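Local coordinates for Sn-glycerol-3-phosphate ABC transporter substrate-binding protein UspB (Mycobacterium tuberculosis, PDB 4MFI), which probably captures glycerophosphocholine outside the cell membrane as the substrate-binding subunit of an ABC transporter, at residues A[405-409]-A[410-414]. Sequence-based numbering, arbitrary orientation.
Sequences RGADV and TKTFT
Asp408 caps the start of helix 409-427, its carboxylate OD2 accepting from Lys411 N at 2.9 Å: an N-cap at the turn between helix 391-405 and the last long helix of this periplasmic-binding-protein fold. Aspartate suits the place because its short side chain can reach forward to the amides of the first turn, which have no carbonyl of a preceding turn to bond to; with CG anti to the backbone N (chi1 -178°), OD2 meets the amide through its anti lone pair in a nearly straight bond (N-H...O 166°). The negative charge there would probably also interact favourably with the positive end of the helix dipole.

The carbonyl of the same residue is gripped twice, by Thr412 N and by Thr412 OG1, which come from opposite faces of its plane. The hydroxyl of Thr412 does this because chi1 of -60° holds OG1 beside its own backbone N, facing back down the helix; OG1 also lies 3.5 Å from Ala407 CB.

One turn apart, Val409 and Phe413 point the same way: Val409 packs on helix 232-245, Phe413 on that helix and on Leu399 and Ile402 of helix 391-405, where apolar side chains fit the buried side. Phe413 N donates a hydrogen bond to Val409 O, while Val409 CG1 sits over one face of the phenyl ring in a CH-pi contact, 3.8 Å from Phe413 CD2.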
ATOM      1  N   ARG A 405      13.354  21.957  -1.535  1.00 10.76           N
ATOM      2  CA  ARG A 405      13.562  23.399  -1.407  1.00 13.14           C
ATOM      3  C   ARG A 405      13.886  23.833   0.016  1.00 11.27           C
ATOM      4  O   ARG A 405      14.064  25.027   0.284  1.00 14.97           O
ATOM      5  CB  ARG A 405      12.338  24.152  -1.927  1.00 18.33           C
ATOM      6  CG  ARG A 405      12.109  23.950  -3.411  1.00 25.89           C
ATOM      7  CD  ARG A 405      11.055  24.902  -3.953  1.00 32.73           C
ATOM      8  NE  ARG A 405       9.737  24.280  -4.068  1.00 37.69           N
ATOM      9  CZ  ARG A 405       8.784  24.356  -3.144  1.00 40.16           C
ATOM     10  NH1 ARG A 405       8.993  25.026  -2.015  1.00 40.34           N
ATOM     11  NH2 ARG A 405       7.618  23.759  -3.349  1.00 41.54           N
ATOM     12  N   GLY A 406      13.967  22.869   0.926  1.00 10.03           N
ATOM     13  CA  GLY A 406      14.279  23.172   2.310  1.00  9.86           C
ATOM     14  C   GLY A 406      13.218  23.999   3.005  1.00  9.32           C
ATOM     15  O   GLY A 406      13.524  24.735   3.942  1.00 12.09           O
ATOM     16  N   ALA A 407      11.971  23.889   2.553  1.00  8.75           N
ATOM     17  CA  ALA A 407      10.879  24.608   3.202  1.00  9.07           C
ATOM     18  C   ALA A 407      10.813  24.263   4.691  1.00  9.10           C
ATOM     19  O   ALA A 407      11.183  23.157   5.114  1.00  9.26           O
ATOM     20  CB  ALA A 407       9.554  24.296   2.526  1.00  8.54           C
ATOM     21  N   ASP A 408      10.354  25.228   5.477  1.00  9.61           N
ATOM     22  CA  ASP A 408      10.226  25.065   6.915  1.00  9.33           C
ATOM     23  C   ASP A 408       9.128  24.055   7.234  1.00  8.95           C
ATOM     24  O   ASP A 408       8.037  24.129   6.670  1.00  8.40           O
ATOM     25  CB  ASP A 408       9.895  26.417   7.543  1.00 10.90           C
ATOM     26  CG  ASP A 408       9.801  26.357   9.051  1.00 13.28           C
ATOM     27  OD1 ASP A 408      10.857  26.433   9.712  1.00 17.18           O
ATOM     28  OD2 ASP A 408       8.673  26.255   9.580  1.00 14.00           O
ATOM     29  N   VAL A 409       9.410  23.117   8.135  1.00  7.59           N
ATOM     30  CA  VAL A 409       8.430  22.087   8.480  1.00  6.18           C
ATOM     31  C   VAL A 409       7.167  22.659   9.127  1.00  7.28           C
ATOM     32  O   VAL A 409       6.058  22.318   8.728  1.00  7.39           O
ATOM     33  CB  VAL A 409       9.040  20.997   9.387  1.00  6.57           C
ATOM     34  CG1 VAL A 409       7.968  20.023   9.856  1.00  7.86           C
ATOM     35  CG2 VAL A 409      10.142  20.256   8.643  1.00  7.88           C
ATOM     36  N   THR A 410       7.321  23.524  10.123  1.00  7.85           N
ATOM     37  CA  THR A 410       6.152  24.079  10.801  1.00  8.23           C
ATOM     38  C   THR A 410       5.275  24.890   9.848  1.00  9.57           C
ATOM     39  O   THR A 410       4.059  24.718   9.820  1.00  9.10           O
ATOM     40  CB  THR A 410       6.557  24.915  12.027  1.00  9.21           C
ATOM     41  OG1 THR A 410       7.185  24.055  12.983  1.00 11.94           O
ATOM     42  CG2 THR A 410       5.342  25.560  12.676  1.00 10.72           C
ATOM     43  N   LYS A 411       5.891  25.748   9.044  1.00  9.63           N
ATOM     44  CA  LYS A 411       5.123  26.540   8.090  1.00  9.93           C
ATOM     45  C   LYS A 411       4.404  25.639   7.081  1.00  8.95           C
ATOM     46  O   LYS A 411       3.215  25.825   6.792  1.00  9.80           O
ATOM     47  CB  LYS A 411       6.035  27.535   7.373  1.00 12.91           C
ATOM     48  CG  LYS A 411       5.335  28.347   6.306  1.00 20.81           C
ATOM     49  CD  LYS A 411       6.349  29.111   5.460  1.00 27.64           C
ATOM     50  CE  LYS A 411       5.698  29.737   4.240  1.00 32.98           C
ATOM     51  NZ  LYS A 411       4.788  30.850   4.618  1.00 36.33           N
ATOM     52  N   THR A 412       5.118  24.642   6.570  1.00  7.57           N
ATOM     53  CA  THR A 412       4.558  23.770   5.543  1.00  6.93           C
ATOM     54  C   THR A 412       3.417  22.922   6.095  1.00  6.82           C
ATOM     55  O   THR A 412       2.321  22.894   5.517  1.00  7.94           O
ATOM     56  CB  THR A 412       5.647  22.874   4.936  1.00  7.54           C
ATOM     57  OG1 THR A 412       6.656  23.702   4.347  1.00  8.72           O
ATOM     58  CG2 THR A 412       5.070  21.953   3.870  1.00  8.16           C
ATOM     59  N   PHE A 413       3.660  22.265   7.227  1.00  6.57           N
ATOM     60  CA  PHE A 413       2.636  21.425   7.850  1.00  5.70           C
ATOM     61  C   PHE A 413       1.408  22.230   8.296  1.00  6.73           C
ATOM     62  O   PHE A 413       0.279  21.742   8.212  1.00  7.51           O
ATOM     63  CB  PHE A 413       3.204  20.621   9.028  1.00  6.29           C
ATOM     64  CG  PHE A 413       4.050  19.432   8.621  1.00  5.82           C
ATOM     65  CD1 PHE A 413       4.398  19.212   7.294  1.00  8.26           C
ATOM     66  CD2 PHE A 413       4.472  18.516   9.575  1.00  6.70           C
ATOM     67  CE1 PHE A 413       5.169  18.103   6.934  1.00  7.40           C
ATOM     68  CE2 PHE A 413       5.241  17.416   9.229  1.00  6.60           C
ATOM     69  CZ  PHE A 413       5.591  17.204   7.906  1.00  7.09           C
ATOM     70  N   THR A 414       1.622  23.459   8.762  1.00  7.51           N
ATOM     71  CA  THR A 414       0.514  24.314   9.177  1.00  8.15           C
ATOM     72  C   THR A 414      -0.371  24.703   7.994  1.00  8.03           C
ATOM     73  O   THR A 414      -1.601  24.626   8.085  1.00  8.47           O
ATOM     74  CB  THR A 414       1.026  25.574   9.904  1.00  9.29           C
ATOM     75  OG1 THR A 414       1.769  25.176  11.066  1.00 11.14           O
ATOM     76  CG2 THR A 414      -0.123  26.479  10.318  1.00 10.62           C
TER